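Local atomic coordinates of ectonucleoside triphosphate diphosphohydrolase 4 (Homo sapiens, PDB entry 6WG5), a protein that belongs to the GDA1/CD39 nucleoside phosphatase family, built on the two-lobed fold of the actin-like ATPase clan. Residues E31-N36 and V40-V45; I420-F425 and H437-Q442; N253-F258 and Y370-H375; L130-M135 and V477-G482. All blocks are in the same frame, centred on the assembly; numbering follows the deposited sequence.

Contact 1 (E31-N36 and V40-V45); sequences EATDTN and VNYGIV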
# COMPACT_ATOMS: atom_id res chain seq x y z
N GLU A 31 -18.11 -2.27 19.77
CA GLU A 31 -19.50 -2.65 19.95
C GLU A 31 -20.18 -2.84 18.60
O GLU A 31 -19.96 -2.06 17.66
CB GLU A 31 -20.25 -1.59 20.77
CG GLU A 31 -19.55 -1.22 22.07
CD GLU A 31 -19.20 -2.42 22.92
OE1 GLU A 31 -19.99 -3.38 22.96
OE2 GLU A 31 -18.11 -2.41 23.53
N ALA A 32 -21.00 -3.88 18.50
CA ALA A 32 -21.66 -4.21 17.25
C ALA A 32 -22.44 -3.01 16.71
O ALA A 32 -23.05 -2.25 17.47
CB ALA A 32 -22.61 -5.39 17.44
N THR A 33 -22.40 -2.84 15.39
CA THR A 33 -23.17 -1.78 14.76
C THR A 33 -24.65 -1.97 15.06
O THR A 33 -25.20 -3.06 14.88
CB THR A 33 -22.93 -1.78 13.25
OG1 THR A 33 -21.53 -1.64 12.98
CG2 THR A 33 -23.69 -0.64 12.58
N ASP A 34 -25.30 -0.91 15.53
CA ASP A 34 -26.71 -0.96 15.89
C ASP A 34 -27.54 -0.82 14.62
O ASP A 34 -27.83 0.28 14.16
CB ASP A 34 -27.06 0.12 16.91
CG ASP A 34 -28.51 0.05 17.35
OD1 ASP A 34 -29.16 -0.98 17.10
OD2 ASP A 34 -28.99 1.03 17.96
N THR A 35 -27.92 -1.96 14.05
CA THR A 35 -28.72 -1.96 12.83
C THR A 35 -30.10 -1.35 13.05
O THR A 35 -30.79 -1.03 12.08
CB THR A 35 -28.86 -3.38 12.29
OG1 THR A 35 -29.53 -4.20 13.25
CG2 THR A 35 -27.49 -3.98 11.99
N ASN A 36 -30.53 -1.20 14.30
CA ASN A 36 -31.82 -0.61 14.63
C ASN A 36 -31.78 0.91 14.70
O ASN A 36 -32.83 1.53 14.88
CB ASN A 36 -32.34 -1.17 15.96
CG ASN A 36 -32.88 -2.58 15.82
OD1 ASN A 36 -34.06 -2.78 15.51
ND2 ASN A 36 -32.03 -3.57 16.06
N VAL A 40 -27.79 5.68 11.18
CA VAL A 40 -26.58 5.08 10.65
C VAL A 40 -26.78 4.82 9.17
O VAL A 40 -27.84 4.33 8.74
CB VAL A 40 -26.22 3.78 11.40
CG1 VAL A 40 -25.00 3.11 10.77
CG2 VAL A 40 -25.97 4.06 12.87
N ASN A 41 -25.76 5.14 8.37
CA ASN A 41 -25.77 4.88 6.94
C ASN A 41 -24.64 3.91 6.60
O ASN A 41 -23.69 3.76 7.37
CB ASN A 41 -25.62 6.18 6.14
CG ASN A 41 -26.64 7.23 6.56
OD1 ASN A 41 -26.28 8.25 7.15
ND2 ASN A 41 -27.91 6.98 6.25
N TYR A 42 -24.76 3.26 5.45
CA TYR A 42 -23.89 2.15 5.10
C TYR A 42 -23.31 2.34 3.70
O TYR A 42 -23.88 3.04 2.86
CB TYR A 42 -24.64 0.81 5.19
CG TYR A 42 -25.29 0.58 6.53
CD1 TYR A 42 -26.52 1.16 6.84
CD2 TYR A 42 -24.68 -0.21 7.50
CE1 TYR A 42 -27.11 0.95 8.07
CE2 TYR A 42 -25.27 -0.43 8.73
CZ TYR A 42 -26.49 0.16 9.01
OH TYR A 42 -27.08 -0.05 10.24
N GLY A 43 -22.18 1.70 3.48
CA GLY A 43 -21.55 1.68 2.17
C GLY A 43 -20.78 0.39 2.00
O GLY A 43 -20.28 -0.18 2.97
N ILE A 44 -20.70 -0.08 0.76
CA ILE A 44 -20.13 -1.38 0.45
C ILE A 44 -19.07 -1.22 -0.62
O ILE A 44 -19.30 -0.56 -1.64
CB ILE A 44 -21.22 -2.38 -0.01
CG1 ILE A 44 -22.29 -2.53 1.07
CG2 ILE A 44 -20.60 -3.74 -0.30
CD1 ILE A 44 -23.65 -2.92 0.53
N VAL A 45 -17.91 -1.83 -0.40
CA VAL A 45 -16.80 -1.82 -1.34
C VAL A 45 -16.35 -3.25 -1.57
O VAL A 45 -16.18 -4.01 -0.61
CB VAL A 45 -15.62 -0.96 -0.84
CG1 VAL A 45 -14.53 -0.87 -1.89
CG2 VAL A 45 -16.10 0.43 -0.44
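Val-40 and Tyr-42 meet Thr-33, Asp-34 and Thr-35 where the chain runs from a surface loop into strand 40-48, the first strand of the N-terminal sheet in this actin-like fold. That strand pairs antiparallel with strand 53-61 and parallel with strand 127-131. Taking 40-45 in order, Val-40 comes first and offers both methyls. CG1 lies 4.4 Å from Thr-33 CG2, while CG2 comes within 4.4 Å of the backbone oxygen of Asp-34. Asn-41 turns to the other side of the strand and pairs through its backbone with Trp-60. Tyr-42 then brings the largest surface to the contact. Its CG stands anti to the carbonyl carbon (chi1 -55°), which sends the ring back along the strand to the loop. Thr-33 CG2 meets the ring obliquely, 4.2 Å from Tyr-42 CE2, the two side chains approaching from opposite directions. The hydroxyl lies farthest along: Tyr-42 OH is 3.6 Å from Thr-35 CA and 4.0 Å from Asp-34 O. Beyond it Gly-43, Ile-44 and Val-45 carry the strand into the core, where Val-45 packs on helix 479-487. No hydrogen bond joins the two segments, so packing alone links them here. The loop is held by other ties: Thr-33 bonds to Arg-77 through both its backbone and OG1, leaving the CG2 methyl to face the strand. Past Thr-33 the loop bends in an Asx turn, in which Asn-36 N gives its hydrogen to Asp-34 OD1 at 3.1 Å, from above the carboxylate plane (62° out of it).

Contact 2 (I420-F425 and H437-Q442); sequences ILRERF and HRLKYQ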
# COMPACT_ATOMS: atom_id res chain seq x y z
N ILE A 420 23.79 -22.63 12.96
CA ILE A 420 23.35 -21.96 14.18
C ILE A 420 21.98 -21.31 13.97
O ILE A 420 21.06 -21.50 14.76
CB ILE A 420 24.40 -20.93 14.63
CG1 ILE A 420 25.72 -21.64 14.97
CG2 ILE A 420 23.89 -20.12 15.82
CD1 ILE A 420 26.88 -20.71 15.20
N LEU A 421 21.84 -20.53 12.89
CA LEU A 421 20.54 -19.97 12.55
C LEU A 421 19.49 -21.07 12.45
O LEU A 421 18.38 -20.94 12.98
CB LEU A 421 20.63 -19.20 11.23
CG LEU A 421 21.54 -17.97 11.19
CD1 LEU A 421 21.58 -17.40 9.78
CD2 LEU A 421 21.06 -16.92 12.19
N ARG A 422 19.84 -22.16 11.76
CA ARG A 422 18.90 -23.26 11.59
C ARG A 422 18.52 -23.87 12.93
O ARG A 422 17.35 -24.20 13.17
CB ARG A 422 19.53 -24.31 10.67
CG ARG A 422 18.57 -25.36 10.17
CD ARG A 422 17.60 -24.79 9.16
NE ARG A 422 16.77 -25.86 8.60
CZ ARG A 422 15.77 -26.44 9.24
NH1 ARG A 422 15.46 -26.07 10.48
NH2 ARG A 422 15.07 -27.41 8.65
N GLU A 423 19.49 -24.03 13.83
CA GLU A 423 19.20 -24.59 15.15
C GLU A 423 18.29 -23.67 15.94
O GLU A 423 17.35 -24.12 16.61
CB GLU A 423 20.50 -24.85 15.91
CG GLU A 423 20.33 -25.74 17.13
CD GLU A 423 21.36 -25.46 18.20
OE1 GLU A 423 20.97 -25.17 19.35
OE2 GLU A 423 22.57 -25.52 17.89
N ARG A 424 18.55 -22.36 15.89
CA ARG A 424 17.71 -21.40 16.60
C ARG A 424 16.30 -21.37 16.03
O ARG A 424 15.33 -21.23 16.78
CB ARG A 424 18.35 -20.01 16.53
CG ARG A 424 19.61 -19.92 17.37
CD ARG A 424 20.42 -18.68 17.07
NE ARG A 424 21.56 -18.58 17.97
CZ ARG A 424 22.35 -17.53 18.08
NH1 ARG A 424 22.14 -16.45 17.33
NH2 ARG A 424 23.36 -17.55 18.94
N PHE A 425 16.17 -21.51 14.71
CA PHE A 425 14.84 -21.55 14.10
C PHE A 425 14.02 -22.70 14.66
O PHE A 425 12.81 -22.55 14.90
CB PHE A 425 14.96 -21.66 12.58
CG PHE A 425 13.64 -21.73 11.87
CD1 PHE A 425 12.96 -20.57 11.54
CD2 PHE A 425 13.08 -22.95 11.54
CE1 PHE A 425 11.74 -20.63 10.90
CE2 PHE A 425 11.87 -23.01 10.90
CZ PHE A 425 11.20 -21.85 10.57
N HIS A 437 12.09 -19.85 4.42
CA HIS A 437 12.37 -18.87 3.37
C HIS A 437 12.83 -17.55 3.97
O HIS A 437 13.78 -16.93 3.48
CB HIS A 437 11.12 -18.66 2.51
CG HIS A 437 11.36 -17.85 1.27
ND1 HIS A 437 11.48 -16.48 1.29
CD2 HIS A 437 11.50 -18.22 -0.02
CE1 HIS A 437 11.68 -16.03 0.07
NE2 HIS A 437 11.70 -17.07 -0.75
N ARG A 438 12.17 -17.10 5.04
CA ARG A 438 12.61 -15.90 5.74
C ARG A 438 14.02 -16.08 6.29
O ARG A 438 14.86 -15.18 6.18
CB ARG A 438 11.63 -15.56 6.87
CG ARG A 438 12.15 -14.58 7.91
CD ARG A 438 12.60 -13.27 7.30
NE ARG A 438 11.59 -12.70 6.41
CZ ARG A 438 11.77 -11.61 5.68
NH1 ARG A 438 12.92 -10.95 5.71
NH2 ARG A 438 10.79 -11.17 4.90
N LEU A 439 14.30 -17.24 6.88
CA LEU A 439 15.61 -17.48 7.47
C LEU A 439 16.71 -17.43 6.41
O LEU A 439 17.82 -16.95 6.66
CB LEU A 439 15.62 -18.83 8.19
CG LEU A 439 16.74 -19.06 9.19
CD1 LEU A 439 16.47 -18.30 10.49
CD2 LEU A 439 16.92 -20.54 9.47
N LYS A 440 16.40 -17.92 5.20
CA LYS A 440 17.41 -18.04 4.16
C LYS A 440 17.65 -16.71 3.45
O LYS A 440 18.80 -16.37 3.14
CB LYS A 440 16.98 -19.11 3.16
CG LYS A 440 17.83 -19.21 1.91
CD LYS A 440 17.49 -20.48 1.15
CE LYS A 440 18.19 -20.57 -0.20
NZ LYS A 440 17.66 -21.72 -0.99
N TYR A 441 16.59 -15.94 3.18
CA TYR A 441 16.69 -14.74 2.36
C TYR A 441 16.62 -13.46 3.17
O TYR A 441 16.55 -12.37 2.58
CB TYR A 441 15.59 -14.76 1.29
CG TYR A 441 15.75 -15.90 0.31
CD1 TYR A 441 16.77 -15.90 -0.62
CD2 TYR A 441 14.89 -16.99 0.34
CE1 TYR A 441 16.93 -16.94 -1.51
CE2 TYR A 441 15.04 -18.04 -0.55
CZ TYR A 441 16.06 -18.01 -1.47
OH TYR A 441 16.23 -19.05 -2.37
N GLN A 442 16.66 -13.55 4.50
CA GLN A 442 16.68 -12.34 5.33
C GLN A 442 17.85 -11.44 4.95
O GLN A 442 17.70 -10.21 4.90
CB GLN A 442 16.76 -12.73 6.81
CG GLN A 442 17.27 -11.63 7.75
CD GLN A 442 16.27 -10.50 7.95
OE1 GLN A 442 15.08 -10.67 7.70
NE2 GLN A 442 16.76 -9.36 8.40
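Leu-439 projects from helix 436-456 onto Leu-421, Arg-422 and Phe-425 of helix 418-427, and is the one residue of 437-442 that bridges the gap. Its CB starts toward the other helix, and CG sits anti to the backbone N (chi1 -162°), so that both methyls are carried across. CD1 stays at the margin, 4.1 Å from Leu-421 O. CD2 reaches deepest: it lies 3.8 Å from Leu-421 O and also 3.8 Å from Phe-425 CB. The same methyl is 4.0 Å from Arg-422 CA and 4.3 Å from Leu-421 CB. One methyl therefore rests on a single turn of backbone and its first side-chain carbons. The Leu-421 oxygen beside it is already used within its own helix, where it accepts from Phe-425 N. Of the Arg-422 side chain, CD comes near the same methyl, while NH1 forms a salt bridge with Asp-426. With Phe-425 CG anti to the backbone N (chi1 179°), the ring runs off to one side of the leucine, whose CD2 meets it obliquely. The short helix segments run nearly antiparallel, 152° between directions and 10.9 Å apart at closest approach. Helices 418-427 and 436-456 thus form a helical hairpin: Tyr-430 of the connecting loop touches both Leu-421 and Leu-439, the disulfide Cys-414 to Cys-443 ties the preceding helix 403-414 to helix 436-456, and Arg-438 and Tyr-441 turn to helices 386-392 and 283-296.

Contact 3 (N253-F258 and Y370-H375); sequences NLLAEF and YQPPIH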
# COMPACT_ATOMS: atom_id res chain seq x y z
N ASN A 253 1.84 12.10 -14.34
CA ASN A 253 1.31 10.75 -14.22
C ASN A 253 1.55 10.15 -12.84
O ASN A 253 0.89 9.16 -12.49
CB ASN A 253 1.93 9.85 -15.28
CG ASN A 253 1.10 8.62 -15.57
OD1 ASN A 253 -0.13 8.69 -15.62
ND2 ASN A 253 1.76 7.49 -15.76
N LEU A 254 2.46 10.71 -12.05
CA LEU A 254 2.78 10.19 -10.72
C LEU A 254 2.24 11.08 -9.61
O LEU A 254 2.51 10.82 -8.43
CB LEU A 254 4.30 10.05 -10.57
CG LEU A 254 5.00 9.20 -11.63
CD1 LEU A 254 6.49 9.14 -11.35
CD2 LEU A 254 4.40 7.80 -11.70
N LEU A 255 1.47 12.11 -9.95
CA LEU A 255 0.90 13.02 -8.97
C LEU A 255 -0.62 13.00 -9.07
O LEU A 255 -1.18 13.00 -10.17
CB LEU A 255 1.41 14.45 -9.18
CG LEU A 255 2.90 14.68 -8.89
CD1 LEU A 255 3.34 16.05 -9.39
CD2 LEU A 255 3.18 14.54 -7.40
N ALA A 256 -1.27 12.96 -7.91
CA ALA A 256 -2.72 13.00 -7.82
C ALA A 256 -3.13 14.23 -7.02
O ALA A 256 -2.59 14.48 -5.93
CB ALA A 256 -3.27 11.73 -7.16
N GLU A 257 -4.07 15.00 -7.56
CA GLU A 257 -4.60 16.19 -6.90
C GLU A 257 -6.10 16.02 -6.73
O GLU A 257 -6.83 15.91 -7.72
CB GLU A 257 -4.28 17.45 -7.70
CG GLU A 257 -2.85 17.93 -7.51
CD GLU A 257 -2.32 18.71 -8.69
OE1 GLU A 257 -1.25 18.34 -9.21
OE2 GLU A 257 -2.99 19.68 -9.12
N PHE A 258 -6.55 15.98 -5.48
CA PHE A 258 -7.94 15.69 -5.17
C PHE A 258 -8.38 16.52 -3.97
O PHE A 258 -7.57 17.16 -3.30
CB PHE A 258 -8.14 14.20 -4.90
CG PHE A 258 -7.25 13.66 -3.82
CD1 PHE A 258 -7.67 13.64 -2.50
CD2 PHE A 258 -5.99 13.18 -4.12
CE1 PHE A 258 -6.85 13.14 -1.50
CE2 PHE A 258 -5.16 12.68 -3.13
CZ PHE A 258 -5.59 12.66 -1.82
N TYR A 370 10.99 9.76 -11.82
CA TYR A 370 11.03 11.04 -11.12
C TYR A 370 10.46 10.89 -9.71
O TYR A 370 9.50 10.15 -9.49
CB TYR A 370 10.25 12.10 -11.89
CG TYR A 370 9.94 13.33 -11.07
CD1 TYR A 370 10.91 14.30 -10.85
CD2 TYR A 370 8.68 13.52 -10.52
CE1 TYR A 370 10.64 15.42 -10.10
CE2 TYR A 370 8.40 14.65 -9.76
CZ TYR A 370 9.38 15.59 -9.56
OH TYR A 370 9.10 16.71 -8.81
N GLN A 371 11.06 11.61 -8.77
CA GLN A 371 10.60 11.63 -7.38
C GLN A 371 10.59 13.06 -6.87
O GLN A 371 11.63 13.72 -6.87
CB GLN A 371 11.50 10.75 -6.51
CG GLN A 371 11.10 10.72 -5.05
CD GLN A 371 11.97 9.80 -4.22
OE1 GLN A 371 12.02 8.60 -4.45
NE2 GLN A 371 12.67 10.37 -3.24
N PRO A 372 9.45 13.58 -6.42
CA PRO A 372 9.43 14.94 -5.88
C PRO A 372 10.27 15.02 -4.63
O PRO A 372 10.40 14.03 -3.88
CB PRO A 372 7.95 15.19 -5.59
CG PRO A 372 7.20 14.13 -6.30
CD PRO A 372 8.11 12.97 -6.38
N PRO A 373 10.85 16.18 -4.34
CA PRO A 373 11.68 16.30 -3.14
C PRO A 373 10.87 16.03 -1.89
O PRO A 373 9.70 16.40 -1.78
CB PRO A 373 12.18 17.75 -3.19
CG PRO A 373 11.15 18.47 -4.00
CD PRO A 373 10.68 17.48 -5.02
N ILE A 374 11.50 15.36 -0.93
CA ILE A 374 10.89 15.07 0.37
C ILE A 374 11.50 16.00 1.40
O ILE A 374 12.73 16.13 1.50
CB ILE A 374 11.10 13.59 0.76
CG1 ILE A 374 10.42 12.66 -0.24
CG2 ILE A 374 10.57 13.34 2.17
CD1 ILE A 374 10.75 11.19 -0.04
N HIS A 375 10.64 16.66 2.18
CA HIS A 375 11.08 17.50 3.29
C HIS A 375 11.45 16.57 4.45
O HIS A 375 10.69 16.36 5.39
CB HIS A 375 9.98 18.49 3.67
CG HIS A 375 10.47 19.65 4.47
ND1 HIS A 375 9.62 20.51 5.13
CD2 HIS A 375 11.72 20.11 4.71
CE1 HIS A 375 10.32 21.45 5.74
NE2 HIS A 375 11.60 21.22 5.50
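Tyr-370, Leu-254 and Leu-255 give most of the buried surface where an extended loop lies beside strand 255-259, an outermost strand of the second mixed sheet of this actin-like fold. Strand 255-259 follows directly on helix 245-254, and the two leucines sit at that junction. Leu-254 has CG anti to the carbonyl carbon (chi1 -55°), which extends its branch to the first residue of 370-375; there CD1 lies 3.7 Å from Tyr-370 O. The oxygen's polar partner is Tyr-274 OH of the neighbouring strand 270-279, which donates a hydrogen bond to it. The same tyrosine touches Leu-254, Leu-255 and Pro-372, and so fills in between the strand and the loop. The side chain of Tyr-370 meets 253-258 with its root: its nearest approach is Tyr-370 CB to Leu-254 CD1, 4.8 Å. It also touches Gln-247, Val-250 and Ala-251 of helix 245-254. The ring lies along the extended chain that follows, with Pro-372 N 3.6 Å above one face, offset toward the rim. Pro-372 itself points its ring toward Leu-255. Leu-255 and Pro-372 run side by side in opposing senses rather than meeting head on. No hydrogen bond crosses between the two segments. Polar ties run to third parties instead, among them Gln-371 NE2 to Phe-457 O and Pro-372 O to Tyr-234 OH. The apolar touch itself comes down to two carbons, Leu-255 CD2 and Pro-372 CG, 4.2 Å apart.

Contact 4 (L130-M135 and V477-G482); sequences LCTAGM and VQWTLG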
# COMPACT_ATOMS: atom_id res chain seq x y z
N LEU A 130 -14.35 -2.36 -7.23
CA LEU A 130 -13.11 -1.81 -7.75
C LEU A 130 -12.10 -2.94 -7.93
O LEU A 130 -11.75 -3.62 -6.96
CB LEU A 130 -12.57 -0.73 -6.81
CG LEU A 130 -13.60 0.31 -6.38
CD1 LEU A 130 -13.01 1.26 -5.35
CD2 LEU A 130 -14.13 1.09 -7.58
N CYS A 131 -11.64 -3.13 -9.16
CA CYS A 131 -10.76 -4.23 -9.51
C CYS A 131 -9.34 -3.71 -9.71
O CYS A 131 -9.14 -2.59 -10.21
CB CYS A 131 -11.24 -4.92 -10.79
SG CYS A 131 -13.03 -5.13 -10.88
N THR A 132 -8.35 -4.52 -9.33
CA THR A 132 -6.96 -4.09 -9.34
C THR A 132 -6.16 -4.80 -10.43
O THR A 132 -6.48 -4.67 -11.62
CB THR A 132 -6.33 -4.31 -7.97
OG1 THR A 132 -6.52 -5.67 -7.56
CG2 THR A 132 -6.95 -3.38 -6.94
N ALA A 133 -5.13 -5.56 -10.04
CA ALA A 133 -4.16 -6.05 -11.02
C ALA A 133 -4.73 -7.16 -11.89
O ALA A 133 -4.33 -7.30 -13.06
CB ALA A 133 -2.91 -6.54 -10.30
N GLY A 134 -5.65 -7.97 -11.36
CA GLY A 134 -6.19 -9.07 -12.14
C GLY A 134 -6.85 -8.61 -13.43
O GLY A 134 -6.70 -9.24 -14.47
N MET A 135 -7.59 -7.50 -13.37
CA MET A 135 -8.30 -6.99 -14.53
C MET A 135 -7.47 -6.01 -15.35
O MET A 135 -7.82 -5.75 -16.51
CB MET A 135 -9.59 -6.30 -14.08
CG MET A 135 -10.65 -7.25 -13.55
SD MET A 135 -11.70 -7.92 -14.85
CE MET A 135 -12.62 -6.46 -15.34
N VAL A 477 -4.43 -2.00 7.16
CA VAL A 477 -4.73 -0.81 6.37
C VAL A 477 -5.65 -1.21 5.22
O VAL A 477 -5.28 -2.03 4.38
CB VAL A 477 -3.45 -0.14 5.85
CG1 VAL A 477 -3.80 1.06 4.97
CG2 VAL A 477 -2.57 0.29 7.01
N GLN A 478 -6.85 -0.64 5.19
CA GLN A 478 -7.83 -0.92 4.15
C GLN A 478 -7.78 0.21 3.13
O GLN A 478 -8.26 1.31 3.39
CB GLN A 478 -9.24 -1.03 4.74
CG GLN A 478 -9.33 -1.78 6.06
CD GLN A 478 -9.04 -3.26 5.92
OE1 GLN A 478 -8.69 -3.74 4.84
NE2 GLN A 478 -9.18 -4.00 7.01
N TRP A 479 -7.19 -0.07 1.96
CA TRP A 479 -7.30 0.90 0.87
C TRP A 479 -8.76 1.08 0.46
O TRP A 479 -9.13 2.15 -0.04
CB TRP A 479 -6.44 0.50 -0.33
CG TRP A 479 -6.93 -0.69 -1.12
CD1 TRP A 479 -6.45 -1.97 -1.05
CD2 TRP A 479 -7.97 -0.71 -2.11
NE1 TRP A 479 -7.13 -2.78 -1.93
CE2 TRP A 479 -8.07 -2.03 -2.59
CE3 TRP A 479 -8.83 0.27 -2.63
CZ2 TRP A 479 -8.99 -2.40 -3.57
CZ3 TRP A 479 -9.74 -0.11 -3.60
CH2 TRP A 479 -9.82 -1.43 -4.06
N THR A 480 -9.59 0.07 0.69
CA THR A 480 -11.02 0.22 0.45
C THR A 480 -11.63 1.29 1.34
O THR A 480 -12.64 1.90 0.98
CB THR A 480 -11.73 -1.12 0.66
OG1 THR A 480 -11.42 -1.63 1.97
CG2 THR A 480 -11.32 -2.13 -0.39
N LEU A 481 -11.03 1.53 2.51
CA LEU A 481 -11.52 2.59 3.39
C LEU A 481 -11.28 3.96 2.78
O LEU A 481 -12.15 4.84 2.86
CB LEU A 481 -10.85 2.48 4.76
CG LEU A 481 -11.19 3.58 5.77
CD1 LEU A 481 -12.69 3.66 6.02
CD2 LEU A 481 -10.44 3.34 7.06
N GLY A 482 -10.12 4.17 2.18
CA GLY A 482 -9.88 5.42 1.47
C GLY A 482 -10.76 5.57 0.25
O GLY A 482 -11.12 6.69 -0.13
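Trp-479 is the flat group of this contact, and its indole meets Leu-130 and Thr-132 with the benzo side. One face of the indole carries the side chain of the next residue, Thr-480 CG2, 3.8 Å above the plane and over its centre. At the rim, in the ring plane, sits Leu-130 CB, 4.0 Å from Trp-479 CH2. Leu-130 CD1 follows along the same edge, near the plane and 4.0 Å from Trp-479 CZ3, so the leucine borders two adjacent ring carbons. Thr-132 comes in obliquely, with CG2 4.1 Å from Trp-479 CZ2. The indole gets there because its CG lies between the backbone N and the carbonyl carbon (chi1 71°), pointing the ring toward strand 127-131. Thr-132 directs its methyl to the indole, while OG1 has a weak hydrogen bond to Cys-48 O on the adjoining strand. Nothing polar joins the two segments; the interface is aliphatic against aromatic. Ile-170, Tyr-178 and Ala-179 also touch the indole, placing it among strand, loop and helix 172-186. Thr-480, with OG1 hydrogen-bonded to Tyr-58 OH, brings its helix onto strands 40-48 and 53-61. A late helix, 479-487, thus returns to cover the sheet formed by the first strands, a closure consistent with the N-terminal lobe of the actin-like ATPase clan.

How the contacts relate
From the N terminus, contact 1 closes first, a short loop leading into strand 40-48, and it is complete before any other opens. Contact 4 begins at strand 127-131 and ends at helix 479-487, enclosing most of the chain. Within that span contact 3 (253-258 with 370-375) closes a mid-sized loop beside the second sheet, and contact 2 then closes a small one, the hairpin of helices 418-427 and 436-456. None cross. Contacts 1 and 4 share the first sheet and touch where Val-45 CG1 lies 3.8 Å from Thr-480 CG2. Contact 3 comes within about 8 Å of contact 4 (nearest atoms), whereas contact 2 stands apart, its nearest atoms about 18 Å from contact 4.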